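SnoaL-like domain protein (Mycobacterium hassiacum, PDB 6P44) is a ketosteroid isomerase that probably shifts the double bond of 3-oxo-Delta5-steroids into conjugation, and is seen here with a phenol bound in its pocket. Local coordinates at residues E66-R71 and Y80-I85; I97-F102 and K112-P117. The protein carries 1 engineered substitution. All coordinates share one frame; numbering follows the deposited sequence.

In the fold
Both contacts lie in the curved sheet of an NTF2-like fold and follow one another along the chain: contact 1 is the hairpin of strands 64-73 and 76-85, contact 2 that of strands 92-102 and 108-121. Strands 76-85 and 92-102 are neighbours, so the hairpins meet side by side, their centres about 11 Å apart. Besides backbone bonds, the join includes Trp81 NE1 and Ser98 OG, 2.9 Å apart and probably hydrogen-bonded, and Tyr80 packing on Ile97. Trp81 and Leu83 from contact 1 and Ala113 and Trp115 from contact 2 line the 3,4-dinitrophenol pocket on the concave side; side chains of the other face meet the second subunit.

Contact 1: E66-R71 and Y80-I85; sequences EVKTLR and YWTLSI. With DNX (3,4-dinitrophenol), chain H; GAI (guanidine), chain G.
Tyr80 O receives two backbone N-H groups at once, from Lys68 N at 2.8 Å and from Thr69 N at 3.2 Å, the mark of a classic beta bulge in the antiparallel hairpin of strands 64-73 and 76-85. The extra residue turns the chain at Lys68 and moves the register by one: Val67 pairs with Trp81 before the bulge, Thr69 with Tyr80 after it. Glu66 and Thr82 form a hydrogen-bonded pair beyond, with Thr82 N 2.8 Å from Glu66 O.

Lys68 suits the corner because its long methylene chain can lie over a neighbour. It is modelled in two conformers; in the one given here CG sits beside the backbone N (chi1 -63°) and the chain runs straight on through chi2, which sets CD over one face of the Tyr80 ring, toward its rim, in a CH-pi contact 4.0 Å from the centroid. The bend at chi3 then brings CE to 3.5 Å from Tyr80 CE2. Tyr80 OH is hydrogen-bonded to Asp95, and the ring also meets Tyr80 of the second subunit. Glu66 and Thr82 run side by side, their polar ends joined through a water that donates to Glu66 OE1.

On the other face Val67 and Trp81 both touch Leu15 of helix 4-20. The indole presents its edge to the ligand, with Trp81 CZ2 3.5 Å from the phenol oxygen O1; the ligand is also hydrogen-bonded to Tyr14 OH. Leu83 CD2 approaches the nitro groups.

Past the bulge, Thr69 OG1 accepts two bonds from Arg71, whose NH2 also makes a salt bridge with Asp95 of the second subunit and lies 3.2 Å from N1 of the bound guanidine. The grip is side-on and flat: Thr69 OG1 lies 2° out of the guanidinium plane, 2.9 Å from Arg71 NE.

Contact 2: I97-F102 and K112-P117; sequences ISVMTF and KAYWTP. With DNX (3,4-dinitrophenol), chain H.
Ile97 O lies against the edge of the Tyr114 ring, in its plane and 3.3 Å from Tyr114 CD1, while the same oxygen accepts the backbone N-H of Tyr114 at 2.7 Å. The ring therefore stands beside the strand to which its own amide is bonded. With CG beside the backbone N (chi1 -57°), it leans back along its own strand and comes to lie beside Val99 of the neighbour, whose CG2 is 4.4 Å from Tyr114 CE1. The return bond of the pair is longer, Ile97 N to Tyr114 O at 3.3 Å, its donor tilted 26° from the carbonyl plane; that oxygen also accepts from Arg71 of the second subunit.

Val99 and Lys112 close the next hydrogen-bonded pair. Branched Ile97 and Val99 suit an extended strand and give Tyr114 an apolar flank, while Lys112, extended beyond CG, carries its charge to Glu76 of the second subunit. Tyr114 OH bonds to the same glutamate, so the carboxylate gathers two ends from this face.

Between these pairs sits the non-hydrogen-bonded pair of Ser98 and Ala113, on the pocket side of the sheet. Here Ser98 CA makes a CA-H...O contact with Lys112 O at 3.3 Å. The short side chain of Ala113 lets the ligand approach the strand, with CB 4.0 Å from C6 of the 3,4-dinitrophenol. Trp115, hydrogen-bonded through NE1 to the engineered Asn38, brings CZ2 to 3.3 Å from nitro oxygen O41. One face in the dimer interface and the other lining the ligand pocket mark the curved sheet of an NTF2-like ketosteroid isomerase.

Contact 1: E66-R71 and Y80-I85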
loop_
_atom_site.group_PDB
_atom_site.type_symbol
_atom_site.label_atom_id
_atom_site.label_comp_id
_atom_site.label_asym_id
_atom_site.label_seq_id
_atom_site.Cartn_x
_atom_site.Cartn_y
_atom_site.Cartn_z
ATOM N N GLU B 66 -5.581 1.689 -15.882
ATOM C CA GLU B 66 -6.070 0.319 -15.776
ATOM C C GLU B 66 -5.840 -0.172 -14.354
ATOM O O GLU B 66 -4.720 -0.090 -13.840
ATOM C CB GLU B 66 -5.323 -0.605 -16.748
ATOM C CG GLU B 66 -5.835 -2.047 -16.726
ATOM C CD GLU B 66 -5.003 -3.016 -17.554
ATOM O OE1 GLU B 66 -4.357 -2.588 -18.535
ATOM O OE2 GLU B 66 -5.007 -4.223 -17.214
ATOM N N VAL B 67 -6.886 -0.703 -13.724
ATOM C CA VAL B 67 -6.768 -1.275 -12.386
ATOM C C VAL B 67 -6.433 -2.750 -12.545
ATOM O O VAL B 67 -7.190 -3.496 -13.173
ATOM C CB VAL B 67 -8.060 -1.090 -11.583
ATOM C CG1 VAL B 67 -7.977 -1.840 -10.247
ATOM C CG2 VAL B 67 -8.315 0.380 -11.365
ATOM N N LYS B 68 -5.305 -3.174 -11.971
ATOM C CA LYS B 68 -4.926 -4.584 -11.972
ATOM C C LYS B 68 -5.549 -5.348 -10.807
ATOM O O LYS B 68 -6.006 -6.486 -10.980
ATOM C CB LYS B 68 -3.402 -4.711 -11.947
ATOM C CG LYS B 68 -2.715 -4.114 -13.173
ATOM C CD LYS B 68 -1.188 -4.128 -13.043
ATOM C CE LYS B 68 -0.632 -5.539 -13.021
ATOM N NZ LYS B 68 -0.828 -6.222 -14.326
ATOM N N THR B 69 -5.581 -4.743 -9.625
ATOM C CA THR B 69 -6.294 -5.305 -8.497
ATOM C C THR B 69 -6.544 -4.182 -7.503
ATOM O O THR B 69 -5.740 -3.251 -7.368
ATOM C CB THR B 69 -5.527 -6.477 -7.856
ATOM O OG1 THR B 69 -6.293 -7.029 -6.778
ATOM C CG2 THR B 69 -4.173 -6.051 -7.340
ATOM N N LEU B 70 -7.670 -4.283 -6.815
ATOM C CA LEU B 70 -8.100 -3.269 -5.871
ATOM C C LEU B 70 -8.713 -3.965 -4.667
ATOM O O LEU B 70 -9.506 -4.904 -4.820
ATOM C CB LEU B 70 -9.123 -2.335 -6.529
ATOM C CG LEU B 70 -9.668 -1.188 -5.673
ATOM C CD1 LEU B 70 -9.970 0.005 -6.558
ATOM C CD2 LEU B 70 -10.913 -1.572 -4.906
ATOM N N ARG B 71 -8.328 -3.527 -3.475
ATOM C CA ARG B 71 -8.822 -4.106 -2.229
ATOM C C ARG B 71 -9.304 -2.977 -1.328
ATOM O O ARG B 71 -8.489 -2.236 -0.753
ATOM C CB ARG B 71 -7.747 -4.945 -1.519
ATOM C CG ARG B 71 -7.279 -6.178 -2.305
ATOM C CD ARG B 71 -5.938 -5.975 -2.938
ATOM N NE ARG B 71 -5.613 -6.951 -3.986
ATOM C CZ ARG B 71 -4.918 -8.080 -3.825
ATOM N NH1 ARG B 71 -4.452 -8.444 -2.649
ATOM N NH2 ARG B 71 -4.693 -8.865 -4.874
ATOM N N TYR B 80 -3.379 -1.600 -7.241
ATOM C CA TYR B 80 -2.230 -1.753 -8.121
ATOM C C TYR B 80 -2.748 -1.482 -9.528
ATOM O O TYR B 80 -3.738 -2.092 -9.953
ATOM C CB TYR B 80 -1.697 -3.181 -7.974
ATOM C CG TYR B 80 -0.450 -3.534 -8.748
ATOM C CD1 TYR B 80 0.542 -2.602 -9.018
ATOM C CD2 TYR B 80 -0.267 -4.828 -9.215
ATOM C CE1 TYR B 80 1.682 -2.958 -9.726
ATOM C CE2 TYR B 80 0.863 -5.180 -9.921
ATOM C CZ TYR B 80 1.833 -4.248 -10.174
ATOM O OH TYR B 80 2.966 -4.606 -10.890
ATOM N N TRP B 81 -2.147 -0.505 -10.204
ATOM C CA TRP B 81 -2.749 0.057 -11.403
ATOM C C TRP B 81 -1.673 0.587 -12.334
ATOM O O TRP B 81 -0.511 0.741 -11.956
ATOM C CB TRP B 81 -3.755 1.146 -11.049
ATOM C CG TRP B 81 -3.183 2.334 -10.334
ATOM C CD1 TRP B 81 -2.721 2.379 -9.051
ATOM C CD2 TRP B 81 -3.054 3.661 -10.853
ATOM N NE1 TRP B 81 -2.315 3.650 -8.738
ATOM C CE2 TRP B 81 -2.516 4.462 -9.824
ATOM C CE3 TRP B 81 -3.357 4.256 -12.081
ATOM C CZ2 TRP B 81 -2.259 5.823 -9.993
ATOM C CZ3 TRP B 81 -3.100 5.602 -12.252
ATOM C CH2 TRP B 81 -2.567 6.373 -11.216
ATOM N N THR B 82 -2.071 0.825 -13.579
ATOM C CA THR B 82 -1.167 1.403 -14.562
ATOM C C THR B 82 -1.701 2.734 -15.073
ATOM O O THR B 82 -2.913 2.924 -15.230
ATOM C CB THR B 82 -0.918 0.469 -15.751
ATOM O OG1 THR B 82 -2.114 0.325 -16.512
ATOM C CG2 THR B 82 -0.463 -0.890 -15.285
ATOM N N LEU B 83 -0.771 3.638 -15.325
ATOM C CA LEU B 83 -1.035 4.952 -15.894
ATOM C C LEU B 83 -0.252 5.042 -17.193
ATOM O O LEU B 83 0.978 4.947 -17.173
ATOM C CB LEU B 83 -0.546 6.036 -14.928
ATOM C CG LEU B 83 -0.675 7.499 -15.359
ATOM C CD1 LEU B 83 -2.098 7.836 -15.679
ATOM C CD2 LEU B 83 -0.158 8.424 -14.252
ATOM N N SER B 84 -0.949 5.232 -18.313
ATOM C CA SER B 84 -0.312 5.296 -19.627
ATOM C C SER B 84 -0.491 6.687 -20.208
ATOM O O SER B 84 -1.621 7.142 -20.388
ATOM C CB SER B 84 -0.921 4.271 -20.580
ATOM O OG SER B 84 -0.808 2.960 -20.062
ATOM N N ILE B 85 0.625 7.370 -20.459
ATOM C CA ILE B 85 0.634 8.741 -20.964
ATOM C C ILE B 85 1.392 8.747 -22.284
ATOM O O ILE B 85 2.550 8.310 -22.342
ATOM C CB ILE B 85 1.279 9.709 -19.959
ATOM C CG1 ILE B 85 0.522 9.679 -18.627
ATOM C CG2 ILE B 85 1.307 11.132 -20.522
ATOM C CD1 ILE B 85 1.180 10.476 -17.514
HETATM C C1 DNX H . -1.065 9.148 -8.955
HETATM C C2 DNX H . -1.221 10.201 -9.844
HETATM C C3 DNX H . -0.151 10.578 -10.624
HETATM N N3 DNX H . -0.361 11.712 -11.524
HETATM C C4 DNX H . 1.064 9.914 -10.540
HETATM N N4 DNX H . 2.223 10.297 -11.342
HETATM C C5 DNX H . 1.211 8.856 -9.661
HETATM C C6 DNX H . 0.146 8.475 -8.865
HETATM O O1 DNX H . -2.120 8.783 -8.178
HETATM O O31 DNX H . -0.170 12.836 -11.092
HETATM O O32 DNX H . -0.748 11.485 -12.662
HETATM O O41 DNX H . 3.327 10.232 -10.829
HETATM O O42 DNX H . 2.036 10.652 -12.497
HETATM C C GAI G . -6.649 -11.275 -7.164
HETATM N N1 GAI G . -5.881 -10.214 -7.535
HETATM N N2 GAI G . -7.993 -11.086 -7.217
HETATM N N3 GAI G . -6.137 -12.412 -6.807
HETATM O O HOH W 1 -1.978 -1.608 -18.283
#

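Contact 2: I97-F102 and K112-P117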
loop_
_atom_site.group_PDB
_atom_site.type_symbol
_atom_site.label_atom_id
_atom_site.label_comp_id
_atom_site.label_asym_id
_atom_site.label_seq_id
_atom_site.Cartn_x
_atom_site.Cartn_y
_atom_site.Cartn_z
ATOM N N ILE B 97 1.673 1.120 -7.125
ATOM C CA ILE B 97 0.909 0.661 -5.960
ATOM C C ILE B 97 0.497 1.900 -5.184
ATOM O O ILE B 97 1.352 2.708 -4.803
ATOM C CB ILE B 97 1.707 -0.297 -5.055
ATOM C CG1 ILE B 97 2.080 -1.579 -5.793
ATOM C CG2 ILE B 97 0.901 -0.629 -3.789
ATOM C CD1 ILE B 97 3.035 -2.470 -5.030
ATOM N N SER B 98 -0.805 2.044 -4.936
ATOM C CA SER B 98 -1.337 3.194 -4.230
ATOM C C SER B 98 -2.176 2.745 -3.045
ATOM O O SER B 98 -2.824 1.703 -3.072
ATOM C CB SER B 98 -2.229 4.028 -5.119
ATOM O OG SER B 98 -1.470 4.603 -6.168
ATOM N N VAL B 99 -2.170 3.561 -1.990
ATOM C CA VAL B 99 -3.080 3.391 -0.858
ATOM C C VAL B 99 -3.753 4.723 -0.578
ATOM O O VAL B 99 -3.082 5.753 -0.418
ATOM C CB VAL B 99 -2.343 2.904 0.406
ATOM C CG1 VAL B 99 -3.286 2.834 1.594
ATOM C CG2 VAL B 99 -1.720 1.538 0.166
ATOM N N MET B 100 -5.079 4.696 -0.505
ATOM C CA MET B 100 -5.867 5.828 -0.055
ATOM C C MET B 100 -6.636 5.460 1.208
ATOM O O MET B 100 -7.037 4.312 1.398
ATOM C CB MET B 100 -6.852 6.273 -1.134
ATOM C CG MET B 100 -6.178 6.999 -2.276
ATOM S SD MET B 100 -7.392 7.448 -3.544
ATOM C CE MET B 100 -6.390 8.522 -4.573
ATOM N N THR B 101 -6.825 6.442 2.081
ATOM C CA THR B 101 -7.704 6.299 3.228
ATOM C C THR B 101 -8.757 7.387 3.159
ATOM O O THR B 101 -8.567 8.414 2.504
ATOM C CB THR B 101 -6.951 6.362 4.565
ATOM O OG1 THR B 101 -6.533 7.704 4.825
ATOM C CG2 THR B 101 -5.743 5.430 4.569
ATOM N N PHE B 102 -9.884 7.131 3.820
ATOM C CA PHE B 102 -11.095 7.919 3.624
ATOM C C PHE B 102 -11.669 8.366 4.958
ATOM O O PHE B 102 -11.632 7.624 5.941
ATOM C CB PHE B 102 -12.124 7.066 2.843
ATOM C CG PHE B 102 -11.642 6.726 1.478
ATOM C CD1 PHE B 102 -10.752 5.675 1.296
ATOM C CD2 PHE B 102 -11.987 7.513 0.386
ATOM C CE1 PHE B 102 -10.246 5.392 0.059
ATOM C CE2 PHE B 102 -11.498 7.224 -0.870
ATOM C CZ PHE B 102 -10.596 6.187 -1.029
ATOM N N LYS B 112 -1.025 7.783 -0.774
ATOM C CA LYS B 112 0.387 7.446 -0.873
ATOM C C LYS B 112 0.571 6.635 -2.149
ATOM O O LYS B 112 -0.214 5.725 -2.422
ATOM C CB LYS B 112 0.858 6.643 0.344
ATOM C CG LYS B 112 1.030 7.480 1.584
ATOM C CD LYS B 112 1.577 6.674 2.750
ATOM C CE LYS B 112 1.874 7.600 3.904
ATOM N NZ LYS B 112 2.402 6.870 5.084
ATOM N N ALA B 113 1.596 6.969 -2.927
ATOM C CA ALA B 113 1.898 6.281 -4.180
ATOM C C ALA B 113 3.319 5.729 -4.145
ATOM O O ALA B 113 4.271 6.448 -3.827
ATOM C CB ALA B 113 1.706 7.217 -5.385
ATOM N N TYR B 114 3.451 4.447 -4.469
ATOM C CA TYR B 114 4.722 3.732 -4.393
ATOM C C TYR B 114 5.143 3.313 -5.798
ATOM O O TYR B 114 4.578 2.369 -6.365
ATOM C CB TYR B 114 4.597 2.505 -3.489
ATOM C CG TYR B 114 4.128 2.754 -2.063
ATOM C CD1 TYR B 114 2.784 2.921 -1.782
ATOM C CD2 TYR B 114 5.019 2.802 -1.015
ATOM C CE1 TYR B 114 2.338 3.136 -0.500
ATOM C CE2 TYR B 114 4.583 2.992 0.292
ATOM C CZ TYR B 114 3.239 3.176 0.536
ATOM O OH TYR B 114 2.748 3.413 1.785
ATOM N N TRP B 115 6.139 4.013 -6.341
ATOM C CA TRP B 115 6.663 3.781 -7.680
ATOM C C TRP B 115 7.969 4.549 -7.758
ATOM O O TRP B 115 8.219 5.454 -6.955
ATOM C CB TRP B 115 5.686 4.276 -8.767
ATOM C CG TRP B 115 5.476 5.768 -8.683
ATOM C CD1 TRP B 115 4.595 6.415 -7.865
ATOM C CD2 TRP B 115 6.182 6.786 -9.396
ATOM N NE1 TRP B 115 4.711 7.771 -8.021
ATOM C CE2 TRP B 115 5.678 8.022 -8.959
ATOM C CE3 TRP B 115 7.200 6.775 -10.359
ATOM C CZ2 TRP B 115 6.144 9.235 -9.455
ATOM C CZ3 TRP B 115 7.655 7.972 -10.848
ATOM C CH2 TRP B 115 7.123 9.192 -10.393
ATOM N N THR B 116 8.794 4.174 -8.731
ATOM C CA THR B 116 9.990 4.923 -9.123
ATOM C C THR B 116 10.119 4.820 -10.638
ATOM O O THR B 116 9.344 4.094 -11.277
ATOM C CB THR B 116 11.279 4.353 -8.525
ATOM O OG1 THR B 116 11.680 3.219 -9.292
ATOM C CG2 THR B 116 11.137 3.957 -7.062
ATOM N N PRO B 117 11.091 5.490 -11.257
ATOM C CA PRO B 117 11.276 5.312 -12.707
ATOM C C PRO B 117 11.546 3.873 -13.136
ATOM O O PRO B 117 11.365 3.551 -14.320
ATOM C CB PRO B 117 12.447 6.249 -13.033
ATOM C CG PRO B 117 12.323 7.331 -11.987
ATOM C CD PRO B 117 11.917 6.600 -10.739
HETATM C C1 DNX H . -1.065 9.148 -8.955
HETATM C C2 DNX H . -1.221 10.201 -9.844
HETATM C C3 DNX H . -0.151 10.578 -10.624
HETATM N N3 DNX H . -0.361 11.712 -11.524
HETATM C C4 DNX H . 1.064 9.914 -10.540
HETATM N N4 DNX H . 2.223 10.297 -11.342
HETATM C C5 DNX H . 1.211 8.856 -9.661
HETATM C C6 DNX H . 0.146 8.475 -8.865
HETATM O O1 DNX H . -2.120 8.783 -8.178
HETATM O O31 DNX H . -0.170 12.836 -11.092
HETATM O O32 DNX H . -0.748 11.485 -12.662
HETATM O O41 DNX H . 3.327 10.232 -10.829
HETATM O O42 DNX H . 2.036 10.652 -12.497
#